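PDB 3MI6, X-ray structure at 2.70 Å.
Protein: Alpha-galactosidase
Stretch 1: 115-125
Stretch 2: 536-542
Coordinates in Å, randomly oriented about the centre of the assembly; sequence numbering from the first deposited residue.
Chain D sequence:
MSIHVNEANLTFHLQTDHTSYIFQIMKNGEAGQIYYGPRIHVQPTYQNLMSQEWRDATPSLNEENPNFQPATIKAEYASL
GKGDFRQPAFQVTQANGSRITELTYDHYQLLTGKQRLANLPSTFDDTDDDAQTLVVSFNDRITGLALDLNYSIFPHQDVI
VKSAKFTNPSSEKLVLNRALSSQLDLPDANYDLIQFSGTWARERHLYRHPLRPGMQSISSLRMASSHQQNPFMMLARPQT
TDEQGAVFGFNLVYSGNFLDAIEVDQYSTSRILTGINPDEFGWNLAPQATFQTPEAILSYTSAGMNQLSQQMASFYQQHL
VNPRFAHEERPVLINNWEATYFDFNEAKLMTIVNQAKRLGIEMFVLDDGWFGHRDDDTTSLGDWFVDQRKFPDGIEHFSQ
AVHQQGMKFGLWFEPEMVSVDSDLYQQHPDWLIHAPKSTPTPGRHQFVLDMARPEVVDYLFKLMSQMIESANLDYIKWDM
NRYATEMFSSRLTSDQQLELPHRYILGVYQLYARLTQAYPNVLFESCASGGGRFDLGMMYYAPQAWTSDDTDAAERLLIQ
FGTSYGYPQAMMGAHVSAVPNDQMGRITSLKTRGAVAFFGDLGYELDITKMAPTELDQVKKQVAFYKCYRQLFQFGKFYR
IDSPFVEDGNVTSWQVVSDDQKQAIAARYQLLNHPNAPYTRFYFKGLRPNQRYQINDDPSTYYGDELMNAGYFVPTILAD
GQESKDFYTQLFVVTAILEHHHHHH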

# COMPACT_ATOMS: atom_id res chain seq x y z
N GLN D 115 -4.47 25.93 -38.44
CA GLN D 115 -5.42 27.03 -38.46
C GLN D 115 -6.45 26.85 -37.35
O GLN D 115 -6.81 25.73 -37.00
CB GLN D 115 -6.15 27.07 -39.80
CG GLN D 115 -5.24 27.02 -41.02
CD GLN D 115 -4.93 28.41 -41.57
OE1 GLN D 115 -5.78 29.03 -42.22
NE2 GLN D 115 -3.72 28.90 -41.31
N ARG D 116 -6.94 27.97 -36.82
CA ARG D 116 -8.08 27.92 -35.91
C ARG D 116 -9.24 27.11 -36.48
O ARG D 116 -9.32 26.87 -37.69
CB ARG D 116 -8.55 29.33 -35.57
CG ARG D 116 -7.70 30.05 -34.53
CD ARG D 116 -7.86 31.56 -34.65
NE ARG D 116 -6.96 32.29 -33.76
CZ ARG D 116 -5.66 32.46 -33.96
NH1 ARG D 116 -5.06 31.94 -35.02
NH2 ARG D 116 -4.95 33.16 -33.08
N LEU D 117 -10.14 26.66 -35.61
CA LEU D 117 -11.39 26.08 -36.04
C LEU D 117 -12.39 27.22 -36.24
O LEU D 117 -12.25 28.29 -35.64
CB LEU D 117 -11.90 25.07 -35.02
CG LEU D 117 -11.08 23.79 -34.95
CD1 LEU D 117 -11.58 22.86 -33.83
CD2 LEU D 117 -11.08 23.10 -36.30
N ALA D 118 -13.38 27.00 -37.08
CA ALA D 118 -14.25 28.08 -37.46
C ALA D 118 -14.97 28.65 -36.25
O ALA D 118 -14.88 29.85 -35.98
CB ALA D 118 -15.24 27.63 -38.53
N ASN D 119 -15.68 27.80 -35.51
CA ASN D 119 -16.54 28.31 -34.44
C ASN D 119 -16.19 27.89 -33.02
O ASN D 119 -16.90 28.26 -32.08
CB ASN D 119 -17.99 27.94 -34.72
CG ASN D 119 -18.46 28.45 -36.04
OD1 ASN D 119 -18.89 27.68 -36.90
ND2 ASN D 119 -18.37 29.78 -36.23
N LEU D 120 -15.10 27.13 -32.86
CA LEU D 120 -14.69 26.64 -31.56
C LEU D 120 -13.33 27.20 -31.16
O LEU D 120 -12.48 27.42 -32.02
CB LEU D 120 -14.57 25.11 -31.59
CG LEU D 120 -15.84 24.27 -31.51
CD1 LEU D 120 -15.54 22.83 -31.91
CD2 LEU D 120 -16.40 24.35 -30.10
N PRO D 121 -13.12 27.42 -29.86
CA PRO D 121 -11.78 27.73 -29.35
C PRO D 121 -10.86 26.60 -29.77
O PRO D 121 -11.29 25.45 -29.79
CB PRO D 121 -11.95 27.70 -27.84
CG PRO D 121 -13.24 26.94 -27.60
CD PRO D 121 -14.10 27.19 -28.79
N SER D 122 -9.62 26.90 -30.13
CA SER D 122 -8.77 25.89 -30.73
C SER D 122 -7.32 26.33 -30.85
O SER D 122 -6.95 27.43 -30.45
CB SER D 122 -9.30 25.52 -32.12
OG SER D 122 -9.41 26.67 -32.94
N THR D 123 -6.51 25.45 -31.41
CA THR D 123 -5.07 25.67 -31.43
C THR D 123 -4.56 26.18 -32.75
O THR D 123 -5.09 25.86 -33.80
CB THR D 123 -4.33 24.40 -31.06
OG1 THR D 123 -4.92 23.30 -31.77
CG2 THR D 123 -4.44 24.17 -29.57
N PHE D 124 -3.51 26.97 -32.70
CA PHE D 124 -3.01 27.61 -33.89
C PHE D 124 -1.49 27.71 -33.81
O PHE D 124 -0.92 27.72 -32.72
CB PHE D 124 -3.59 29.01 -33.94
CG PHE D 124 -3.48 29.73 -32.65
CD1 PHE D 124 -2.36 30.48 -32.36
CD2 PHE D 124 -4.48 29.62 -31.70
CE1 PHE D 124 -2.24 31.15 -31.16
CE2 PHE D 124 -4.37 30.29 -30.48
CZ PHE D 124 -3.24 31.05 -30.22
N ASP D 125 -0.84 27.76 -34.97
CA ASP D 125 0.58 28.07 -35.06
C ASP D 125 0.78 29.33 -35.90
O ASP D 125 0.89 29.25 -37.11
CB ASP D 125 1.38 26.90 -35.65
CG ASP D 125 2.87 27.19 -35.70
OD1 ASP D 125 3.32 28.09 -34.97
OD2 ASP D 125 3.61 26.53 -36.47
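Stretch 2 536-542: LGMMYYA

Pro 121 and Tyr 540 form the apolar centre of this contact, and here the CA atoms of the two stretches come nearest each other, with 5.8 Å between Pro 121 CA and Tyr 540 CA. Tyr 540 points its CA-to-CB bond toward stretch 1, and with chi1 in the t well its ring is laid beside the proline. Pro 121 CA lies 3.8 Å from the centroid of the Tyr 540 ring and only 12° off the ring normal, a CH-pi contact over one face. Proline suits such a place: its compact, rigid ring lets an aromatic face come close, and a CA hydrogen next to the electron-withdrawing peptide groups is a good partner for a pi cloud. Nearer the backbone of stretch 2, Pro 121 CB is 3.6 Å from Tyr 540 CB.

The same CB atom touches two more residues. Pro 121 CB stands 3.6 Å from Gly 537 O, a packing contact with the backbone of the helix that begins stretch 2, and 3.9 Å from Tyr 541 CE2. Tyr 541 leaves its backbone sideways, but its ring comes nearer and adds apolar surface beside the proline. An ideal CB on Gly 537 would lie 4.3 Å from Pro 121 CG, so the fit against the proline does not depend on glycine.

Stretch 1 is irregular, without helix or strand, its path extended from Leu 120 to Phe 124 after a break at Ala 118 and Asn 119. Stretch 2 runs from Leu 536 to Tyr 540 across that path rather than along it, and Gly 537 CA, like Tyr 540 CA, is 5.8 Å from Pro 121 CA. Pro 121 and Tyr 540 supply most of the buried surface. No clear hydrogen bond joins the two stretches. Within stretch 2, the backbone bond from Ala 542 N to Met 538 O, at 2.6 Å, spans both tyrosines.

Farther out along the Tyr 540 ring, Phe 124 adds its own aromatic surface, with Phe 124 CE2 4.1 Å from Tyr 540 CE2 in an oblique arrangement. Ser 122 O approaches the edge of the tyrosine ring, 3.2 Å from Tyr 540 CE2, where the slightly positive ring hydrogens lie. The CA-to-CB bond of Ser 122 points away, and its OG serves its own stretch: Leu 117 N donates to Ser 122 OG at 2.8 Å, nearly straight, bracing the loop.

At the polar edge, the Tyr 540 hydroxyl reaches Arg 116, with Tyr 540 OH 3.1 Å from Arg 116 CD and 3.2 Å from Arg 116 NE, near the guanidinium plane. Tyrosine thus serves both ends of the contact, its ring covering the proline while its hydroxyl meets the arginine.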

# COMPACT_ATOMS: atom_id res chain seq x y z
N LEU D 536 -9.54 24.79 -20.79
CA LEU D 536 -8.83 25.33 -21.94
C LEU D 536 -9.80 26.07 -22.87
O LEU D 536 -9.42 27.02 -23.55
CB LEU D 536 -8.06 24.23 -22.69
CG LEU D 536 -6.98 23.45 -21.89
CD1 LEU D 536 -6.52 22.23 -22.63
CD2 LEU D 536 -5.78 24.29 -21.50
N GLY D 537 -11.06 25.66 -22.85
CA GLY D 537 -12.04 26.26 -23.73
C GLY D 537 -12.16 27.74 -23.47
O GLY D 537 -12.33 28.53 -24.40
N MSE D 538 -12.09 28.13 -22.21
CA MSE D 538 -12.27 29.52 -21.84
C MSE D 538 -10.98 30.33 -21.92
O MSE D 538 -11.03 31.54 -22.13
CB MSE D 538 -12.85 29.61 -20.44
CG MSE D 538 -14.11 28.81 -20.27
SE MSE D 538 -15.68 29.79 -20.93
CE MSE D 538 -15.61 31.33 -19.72
N MSE D 539 -9.83 29.66 -21.75
CA MSE D 539 -8.54 30.33 -21.80
C MSE D 539 -8.21 30.87 -23.19
O MSE D 539 -7.42 31.80 -23.34
CB MSE D 539 -7.41 29.39 -21.35
CG MSE D 539 -7.57 28.78 -19.95
SE MSE D 539 -7.86 30.06 -18.49
CE MSE D 539 -8.56 28.79 -17.19
N TYR D 540 -8.80 30.26 -24.22
CA TYR D 540 -8.63 30.74 -25.57
C TYR D 540 -9.08 32.20 -25.66
O TYR D 540 -8.42 33.02 -26.29
CB TYR D 540 -9.43 29.88 -26.52
CG TYR D 540 -9.40 30.32 -27.96
CD1 TYR D 540 -10.35 31.22 -28.44
CD2 TYR D 540 -8.45 29.83 -28.85
CE1 TYR D 540 -10.34 31.61 -29.75
CE2 TYR D 540 -8.44 30.22 -30.17
CZ TYR D 540 -9.39 31.12 -30.61
OH TYR D 540 -9.41 31.53 -31.93
N TYR D 541 -10.19 32.51 -25.00
CA TYR D 541 -10.81 33.82 -25.06
C TYR D 541 -10.41 34.66 -23.87
O TYR D 541 -10.05 35.83 -24.02
CB TYR D 541 -12.33 33.68 -25.05
CG TYR D 541 -12.89 33.00 -26.27
CD1 TYR D 541 -13.03 33.70 -27.46
CD2 TYR D 541 -13.29 31.67 -26.24
CE1 TYR D 541 -13.54 33.10 -28.59
CE2 TYR D 541 -13.81 31.05 -27.38
CZ TYR D 541 -13.93 31.79 -28.55
OH TYR D 541 -14.43 31.24 -29.70
N ALA D 542 -10.50 34.06 -22.68
CA ALA D 542 -10.19 34.71 -21.41
C ALA D 542 -8.92 34.08 -20.82
O ALA D 542 -8.95 32.94 -20.36
CB ALA D 542 -11.35 34.54 -20.44